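Local coordinates for protein cytochrome P450 (PDB 5L92) that binds a heme and the steroid corticosterone, and probably works as a monooxygenase that oxidises steroids, at residues R117-L122 against K363-E368; H128-D133 against L399-V404; E260-F265 against Q375-P380. All blocks are in the same frame, centred on the assembly; numbering follows the deposited sequence.

Contact 1: R117-L122 against K363-E368; sequences RITNEL and KIMLAE
Thr119 faces Met365 and Glu368 across two helices that run in roughly the same direction. Their CA register is closest at Thr119 and Met365, and the segment axes approach to 9.7 Å at a crossing angle of -40°. Thr119 CG2, anti to the backbone N, reaches between the sulfur of Met365 (CG2 to SD 3.9 Å) and the CB of Glu368 (CG2 to CB 4.0 Å). Thr119 OG1 bonds back to Ile115 O one turn earlier. Across the contact OG1 meets the Ile364 CG2 methyl at 3.9 Å and, a little farther, Met365 CE. The two helices correspond to D and L of the P450 helix bundle, and helix 355-372 follows the heme-ligating Cys352. Asn120 comes next, at the more open margin. Its OD1 lies 3.6 Å from Glu368 CD, with the amide and carboxylate planes 83° apart. Glu368 turns its OE2 to a salt bridge with Arg372 of its own helix. Leu122, three residues on from Thr119, brings CD1 to 4.4 Å from Met365 CE. A chi3 of 87° bends the Met365 chain and sets CE on the side of Leu122 and Thr119. Met365 also packs on Ile251 of helix 247-260. Leu122 itself also rests on Pro141.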
# COMPACT_ATOMS: atom_id res chain seq x y z
N ARG A 117 18.20 -12.84 2.36
CA ARG A 117 18.19 -14.17 2.96
C ARG A 117 16.77 -14.70 3.11
O ARG A 117 16.51 -15.89 2.89
CB ARG A 117 18.87 -14.15 4.34
CG ARG A 117 20.37 -14.23 4.32
CD ARG A 117 20.93 -14.51 5.74
NE ARG A 117 20.50 -13.53 6.74
CZ ARG A 117 21.13 -12.39 7.02
NH1 ARG A 117 22.23 -12.03 6.36
NH2 ARG A 117 20.65 -11.57 7.96
N ILE A 118 15.85 -13.84 3.52
CA ILE A 118 14.46 -14.26 3.60
C ILE A 118 13.98 -14.69 2.23
O ILE A 118 13.32 -15.73 2.08
CB ILE A 118 13.60 -13.14 4.18
CG1 ILE A 118 14.08 -12.80 5.60
CG2 ILE A 118 12.12 -13.60 4.20
CD1 ILE A 118 13.61 -11.50 6.09
N THR A 119 14.35 -13.91 1.20
CA THR A 119 13.96 -14.24 -0.17
C THR A 119 14.44 -15.64 -0.53
O THR A 119 13.65 -16.49 -0.97
CB THR A 119 14.54 -13.20 -1.14
OG1 THR A 119 13.92 -11.93 -0.90
CG2 THR A 119 14.32 -13.58 -2.59
N ASN A 120 15.73 -15.92 -0.28
CA ASN A 120 16.29 -17.23 -0.62
C ASN A 120 15.68 -18.33 0.23
O ASN A 120 15.44 -19.43 -0.27
CB ASN A 120 17.82 -17.22 -0.48
CG ASN A 120 18.51 -16.38 -1.56
OD1 ASN A 120 18.01 -16.24 -2.69
ND2 ASN A 120 19.65 -15.81 -1.21
N GLU A 121 15.42 -18.06 1.50
CA GLU A 121 14.77 -19.06 2.34
C GLU A 121 13.38 -19.39 1.80
O GLU A 121 13.02 -20.57 1.67
CB GLU A 121 14.69 -18.58 3.79
CG GLU A 121 14.01 -19.59 4.75
CD GLU A 121 13.80 -19.08 6.19
OE1 GLU A 121 13.72 -17.84 6.41
OE2 GLU A 121 13.70 -19.92 7.11
N LEU A 122 12.58 -18.37 1.47
CA LEU A 122 11.25 -18.62 0.91
C LEU A 122 11.32 -19.39 -0.41
O LEU A 122 10.57 -20.35 -0.63
CB LEU A 122 10.52 -17.29 0.72
CG LEU A 122 10.08 -16.67 2.03
CD1 LEU A 122 9.62 -15.28 1.73
CD2 LEU A 122 8.99 -17.49 2.72
N LYS A 363 12.67 -4.90 -5.34
CA LYS A 363 13.87 -5.15 -6.16
C LYS A 363 14.52 -6.50 -5.83
O LYS A 363 14.72 -7.34 -6.70
CB LYS A 363 14.87 -4.02 -5.95
CG LYS A 363 16.07 -4.06 -6.90
CD LYS A 363 17.11 -3.02 -6.50
CE LYS A 363 17.67 -3.32 -5.13
NZ LYS A 363 19.10 -2.93 -5.00
N ILE A 364 14.88 -6.70 -4.56
CA ILE A 364 15.60 -7.91 -4.18
C ILE A 364 14.76 -9.14 -4.50
O ILE A 364 15.27 -10.12 -5.06
CB ILE A 364 15.97 -7.84 -2.68
CG1 ILE A 364 17.02 -6.74 -2.48
CG2 ILE A 364 16.40 -9.19 -2.18
CD1 ILE A 364 17.43 -6.46 -1.04
N MET A 365 13.47 -9.12 -4.17
CA MET A 365 12.66 -10.30 -4.45
C MET A 365 12.49 -10.51 -5.96
O MET A 365 12.55 -11.63 -6.46
CB MET A 365 11.32 -10.17 -3.75
CG MET A 365 10.27 -11.21 -4.11
SD MET A 365 10.71 -12.90 -3.75
CE MET A 365 10.16 -13.02 -2.03
N LEU A 366 12.23 -9.45 -6.69
CA LEU A 366 11.92 -9.64 -8.10
C LEU A 366 13.16 -10.05 -8.89
O LEU A 366 13.07 -10.92 -9.76
CB LEU A 366 11.31 -8.38 -8.68
CG LEU A 366 9.86 -8.13 -8.22
CD1 LEU A 366 9.46 -6.71 -8.52
CD2 LEU A 366 8.90 -9.12 -8.83
N ALA A 367 14.33 -9.48 -8.57
CA ALA A 367 15.56 -9.81 -9.29
C ALA A 367 15.89 -11.28 -9.12
O ALA A 367 16.33 -11.95 -10.07
CB ALA A 367 16.72 -8.94 -8.78
N GLU A 368 15.64 -11.81 -7.94
CA GLU A 368 15.94 -13.21 -7.68
C GLU A 368 14.93 -14.11 -8.38
O GLU A 368 15.30 -15.11 -8.99
CB GLU A 368 15.97 -13.44 -6.18
CG GLU A 368 16.39 -14.80 -5.77
CD GLU A 368 17.84 -15.09 -6.09
OE1 GLU A 368 18.65 -14.14 -6.15
OE2 GLU A 368 18.17 -16.28 -6.28

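Contact 2: H128-D133 against L399-V404; sequences HLEDID and LIRKNV
Asp131 and Arg401 meet as two flat groups lying nearly in one plane, the carboxylate and guanidinium planes being 8° apart. The arginine grips side-on. Its NE bonds Asp131 OD1 at 2.7 Å, and its NH2 bonds Asp131 OD2 at 2.7 Å. Each oxygen uses its syn lone pair. The arginine chain bends at chi3 (-67°), which places NE for this grip. Asp131 and Arg401 are a non-hydrogen-bonded pair of the antiparallel strands. On the same face, Leu399 CD2 presses obliquely on Asp133 CB at 3.4 Å. Asp133 OD1 accepts from the backbone N of Leu398, just before the partner strand, and of Val135, the latter as N-cap of helix 134-139.

Ile132 and Ile400 point to the other face. They form the hydrogen-bonded pair between, with Ile132 N to Ile400 O and Ile400 N to Ile132 O both at 2.8 Å. Lys402 crosses Ile132 at about a right angle, its CE 4.0 Å from Ile132 CG2. Its extended chain carries NZ to Leu129 O, a contact refined at 2.5 Å, too short for the exact length to be trusted. The ammonium has two backbone carbonyls as partners, Leu129 O and Val126 O. Lys402 N adds a straight bond to Glu130 O (178°).

This is part of the small three-stranded antiparallel sheet of the P450 fold. Strand 399-401 is its middle strand and strand 377-378 lies on its other side. Helix 134-139 packs against the sheet through Ile134 and Leu138, which touch Ile400 and Ile132.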
# COMPACT_ATOMS: atom_id res chain seq x y z
N HIS A 128 10.73 -27.45 -4.44
CA HIS A 128 10.17 -28.72 -4.91
C HIS A 128 8.90 -28.58 -5.76
O HIS A 128 8.53 -29.53 -6.45
CB HIS A 128 9.88 -29.64 -3.71
CG HIS A 128 8.74 -29.19 -2.84
ND1 HIS A 128 8.86 -28.17 -1.92
CD2 HIS A 128 7.46 -29.63 -2.73
CE1 HIS A 128 7.71 -28.00 -1.29
NE2 HIS A 128 6.84 -28.88 -1.76
N LEU A 129 8.21 -27.43 -5.73
CA LEU A 129 7.00 -27.26 -6.53
C LEU A 129 7.34 -26.76 -7.93
O LEU A 129 8.19 -25.89 -8.11
CB LEU A 129 6.03 -26.29 -5.84
CG LEU A 129 5.63 -26.62 -4.39
CD1 LEU A 129 4.79 -25.49 -3.77
CD2 LEU A 129 4.87 -27.94 -4.27
N GLU A 130 6.70 -27.35 -8.93
CA GLU A 130 6.84 -26.85 -10.30
C GLU A 130 5.98 -25.60 -10.50
O GLU A 130 6.34 -24.71 -11.26
CB GLU A 130 6.47 -27.96 -11.28
CG GLU A 130 6.63 -27.62 -12.80
CD GLU A 130 8.11 -27.36 -13.23
OE1 GLU A 130 9.04 -27.69 -12.44
OE2 GLU A 130 8.34 -26.84 -14.36
N ASP A 131 4.85 -25.52 -9.79
CA ASP A 131 3.89 -24.43 -9.88
C ASP A 131 3.75 -23.80 -8.50
O ASP A 131 3.51 -24.52 -7.52
CB ASP A 131 2.53 -24.93 -10.38
CG ASP A 131 2.55 -25.40 -11.83
OD1 ASP A 131 3.36 -24.88 -12.63
OD2 ASP A 131 1.74 -26.29 -12.19
N ILE A 132 3.92 -22.48 -8.41
CA ILE A 132 3.86 -21.80 -7.12
C ILE A 132 2.92 -20.60 -7.17
O ILE A 132 2.71 -19.99 -8.22
CB ILE A 132 5.25 -21.33 -6.65
CG1 ILE A 132 5.89 -20.43 -7.69
CG2 ILE A 132 6.16 -22.55 -6.38
CD1 ILE A 132 7.20 -19.83 -7.26
N ASP A 133 2.39 -20.25 -6.01
CA ASP A 133 1.58 -19.05 -5.84
C ASP A 133 2.50 -17.91 -5.40
O ASP A 133 2.90 -17.84 -4.24
CB ASP A 133 0.46 -19.32 -4.84
CG ASP A 133 -0.48 -18.13 -4.64
OD1 ASP A 133 -0.26 -17.06 -5.22
OD2 ASP A 133 -1.45 -18.28 -3.89
N LEU A 399 -0.83 -17.82 -9.63
CA LEU A 399 -0.20 -19.12 -9.85
C LEU A 399 0.68 -19.07 -11.08
O LEU A 399 0.22 -18.74 -12.19
CB LEU A 399 -1.24 -20.23 -9.99
CG LEU A 399 -2.16 -20.33 -8.77
CD1 LEU A 399 -3.14 -21.50 -8.90
CD2 LEU A 399 -1.36 -20.44 -7.49
N ILE A 400 1.96 -19.39 -10.88
CA ILE A 400 2.98 -19.36 -11.91
C ILE A 400 3.62 -20.75 -12.04
O ILE A 400 3.83 -21.43 -11.03
CB ILE A 400 4.03 -18.28 -11.57
CG1 ILE A 400 3.43 -16.88 -11.65
CG2 ILE A 400 5.25 -18.43 -12.41
CD1 ILE A 400 2.99 -16.43 -12.98
N ARG A 401 3.95 -21.12 -13.25
CA ARG A 401 4.66 -22.33 -13.58
C ARG A 401 6.10 -21.90 -13.86
O ARG A 401 6.35 -21.04 -14.66
CB ARG A 401 4.03 -23.02 -14.77
CG ARG A 401 4.86 -24.11 -15.38
CD ARG A 401 4.08 -25.18 -16.09
NE ARG A 401 3.29 -25.92 -15.17
CZ ARG A 401 2.50 -26.90 -15.50
NH1 ARG A 401 2.40 -27.28 -16.72
NH2 ARG A 401 1.82 -27.50 -14.59
N LYS A 402 7.05 -22.50 -13.17
CA LYS A 402 8.47 -22.16 -13.30
C LYS A 402 9.13 -22.48 -14.62
O LYS A 402 9.92 -21.75 -15.07
CB LYS A 402 9.27 -22.84 -12.25
CG LYS A 402 9.00 -22.42 -10.86
CD LYS A 402 9.49 -23.46 -9.92
CE LYS A 402 9.52 -23.00 -8.51
NZ LYS A 402 9.94 -24.11 -7.64
N ASN A 403 8.77 -23.58 -15.21
CA ASN A 403 9.32 -24.01 -16.47
C ASN A 403 10.83 -24.23 -16.51
O ASN A 403 11.48 -23.91 -17.47
CB ASN A 403 8.92 -23.06 -17.58
CG ASN A 403 7.49 -23.19 -17.93
OD1 ASN A 403 6.99 -24.25 -18.21
ND2 ASN A 403 6.80 -22.10 -17.87
N VAL A 404 11.36 -24.80 -15.46
CA VAL A 404 12.76 -25.11 -15.44
C VAL A 404 12.93 -26.41 -16.21
O VAL A 404 13.61 -26.46 -17.21
CB VAL A 404 13.28 -25.33 -14.06
CG1 VAL A 404 13.24 -24.08 -13.28
CG2 VAL A 404 12.50 -26.41 -13.40

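Contact 3: E260-F265 against Q375-P380; sequences EDKASF and QMDWSP
Lys262 and Asp377 form the salt bridge of this contact, with Lys262 NZ 2.8 Å from Asp377 OD1. The two side chains cross at about a right angle. The ammonium comes from above the carboxylate plane, 47° out of it. In the lysine chain the chi4 bend (-49°) places NZ, which also bonds Met259 O. Asp377 OD1 has a second donor in Trp378 N, a weak bond at 2.9 Å that ties the carboxylate to the backbone of the next residue.

Just before the lysine in the chain, Asp261 is the N-cap of helix 262-270. Its OD1 accepts a weak bond from Ala263 N, and its OD2 takes Ser264 OG at 2.7 Å. Asp261 is also where the chain leaves the preceding helix. Helix 247-260 corresponds to the end of the long helix that crosses the distal side of the heme in the P450 fold, and helix 262-270 to helix J. One residue joins them here. The partner segment follows helix 355-372 and contains strand 377-378, an outer strand of the three-stranded sheet. The salt bridge therefore ties the junction of the two helices to that sheet.

Packing lies around the charge pair. Trp378 brings CZ2 to 3.7 Å from Glu260 N, and its rings meet Tyr256 edge-to-face. Glu260 sends its carboxylate elsewhere, to a salt bridge with Arg286. Met376 CE touches Phe265 CZ at 4.0 Å, approaching the ring obliquely. Both residues also pack on Met259, and Lys269 makes a cation-pi contact with Phe265.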
# COMPACT_ATOMS: atom_id res chain seq x y z
N GLU A 260 1.81 -10.42 -18.55
CA GLU A 260 0.89 -9.86 -19.53
C GLU A 260 1.63 -9.44 -20.79
O GLU A 260 1.15 -9.69 -21.89
CB GLU A 260 0.16 -8.66 -18.92
CG GLU A 260 -1.03 -8.19 -19.71
CD GLU A 260 -1.93 -7.26 -18.87
OE1 GLU A 260 -1.41 -6.44 -18.07
OE2 GLU A 260 -3.16 -7.39 -19.00
N ASP A 261 2.79 -8.78 -20.65
CA ASP A 261 3.57 -8.28 -21.80
C ASP A 261 4.95 -8.94 -21.82
O ASP A 261 5.94 -8.42 -21.28
CB ASP A 261 3.75 -6.76 -21.79
CG ASP A 261 4.64 -6.29 -22.93
OD1 ASP A 261 4.80 -7.06 -23.89
OD2 ASP A 261 5.14 -5.15 -22.88
N LYS A 262 5.02 -10.07 -22.53
CA LYS A 262 6.27 -10.81 -22.59
C LYS A 262 7.39 -10.04 -23.27
O LYS A 262 8.56 -10.30 -22.97
CB LYS A 262 6.04 -12.15 -23.28
CG LYS A 262 5.09 -13.04 -22.50
CD LYS A 262 5.64 -13.31 -21.12
CE LYS A 262 5.15 -14.66 -20.61
NZ LYS A 262 3.66 -14.79 -20.80
N ALA A 263 7.08 -9.08 -24.14
CA ALA A 263 8.18 -8.29 -24.71
C ALA A 263 8.89 -7.49 -23.62
O ALA A 263 10.11 -7.34 -23.67
CB ALA A 263 7.70 -7.35 -25.82
N SER A 264 8.15 -6.94 -22.64
CA SER A 264 8.79 -6.27 -21.51
C SER A 264 9.64 -7.24 -20.70
O SER A 264 10.77 -6.94 -20.34
CB SER A 264 7.74 -5.62 -20.59
OG SER A 264 7.13 -4.49 -21.20
N PHE A 265 9.10 -8.42 -20.42
CA PHE A 265 9.83 -9.44 -19.69
C PHE A 265 11.10 -9.85 -20.42
O PHE A 265 12.17 -9.98 -19.82
CB PHE A 265 8.89 -10.62 -19.45
CG PHE A 265 9.46 -11.71 -18.58
CD1 PHE A 265 10.10 -11.42 -17.41
CD2 PHE A 265 9.31 -13.04 -18.92
CE1 PHE A 265 10.59 -12.43 -16.60
CE2 PHE A 265 9.80 -14.04 -18.10
CZ PHE A 265 10.45 -13.73 -16.95
N GLN A 375 11.94 -18.57 -17.66
CA GLN A 375 10.95 -19.08 -18.54
C GLN A 375 9.60 -19.22 -17.86
O GLN A 375 8.74 -19.89 -18.35
CB GLN A 375 11.41 -20.40 -19.12
CG GLN A 375 12.71 -20.34 -19.88
CD GLN A 375 12.75 -19.19 -20.85
OE1 GLN A 375 11.90 -19.05 -21.72
NE2 GLN A 375 13.73 -18.34 -20.70
N MET A 376 9.42 -18.56 -16.74
CA MET A 376 8.17 -18.60 -16.02
C MET A 376 6.97 -18.10 -16.83
O MET A 376 7.08 -17.26 -17.66
CB MET A 376 8.28 -17.86 -14.68
CG MET A 376 7.98 -16.38 -14.68
SD MET A 376 8.05 -15.57 -13.08
CE MET A 376 9.60 -14.83 -13.17
N ASP A 377 5.82 -18.68 -16.56
CA ASP A 377 4.59 -18.29 -17.22
C ASP A 377 3.41 -18.69 -16.37
O ASP A 377 3.54 -19.36 -15.39
CB ASP A 377 4.52 -18.90 -18.61
CG ASP A 377 3.67 -18.08 -19.60
OD1 ASP A 377 3.11 -17.06 -19.26
OD2 ASP A 377 3.56 -18.48 -20.72
N TRP A 378 2.24 -18.24 -16.77
CA TRP A 378 1.05 -18.56 -16.06
C TRP A 378 0.93 -20.06 -15.94
O TRP A 378 1.21 -20.76 -16.85
CB TRP A 378 -0.20 -18.07 -16.78
CG TRP A 378 -0.15 -16.77 -17.45
CD1 TRP A 378 0.01 -16.57 -18.74
CD2 TRP A 378 -0.33 -15.50 -16.86
NE1 TRP A 378 -0.01 -15.27 -19.01
CE2 TRP A 378 -0.24 -14.58 -17.87
CE3 TRP A 378 -0.55 -15.05 -15.58
CZ2 TRP A 378 -0.34 -13.24 -17.65
CZ3 TRP A 378 -0.65 -13.76 -15.37
CH2 TRP A 378 -0.56 -12.85 -16.38
N SER A 379 0.49 -20.54 -14.81
CA SER A 379 0.27 -21.94 -14.64
C SER A 379 -1.08 -22.28 -15.24
O SER A 379 -1.90 -21.44 -15.36
CB SER A 379 0.37 -22.31 -13.18
OG SER A 379 -0.77 -22.90 -12.66
N PRO A 380 -1.25 -23.61 -15.55
CA PRO A 380 -2.58 -23.95 -16.07
C PRO A 380 -3.70 -23.71 -15.09
O PRO A 380 -4.81 -23.67 -15.49
CB PRO A 380 -2.49 -25.43 -16.40
CG PRO A 380 -1.07 -25.72 -16.56
CD PRO A 380 -0.41 -24.89 -15.56

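In the fold
From the N terminus, the chain passes 117-122 in helix 112-125, then 128-133 in the next strand. It next reaches 260-265, at the junction of helices 247-260 and 262-270. Contact 1 closes first, when helix 355-372 returns to helix 112-125. Contact 3 closes next, through 375-380, and contact 2 last, at the modelled C terminus. Contact 1 crosses both others, while contact 3 is nested inside the loop closed by contact 2. Contacts 2 and 3 touch, Arg401 N lying 2.8 Å from Asp377 O. Contact 1 stays separate, its centre about 16 Å from that of contact 2. Contact 1 ties two helices, contact 2 two strands, and contact 3 a helix junction to their sheet.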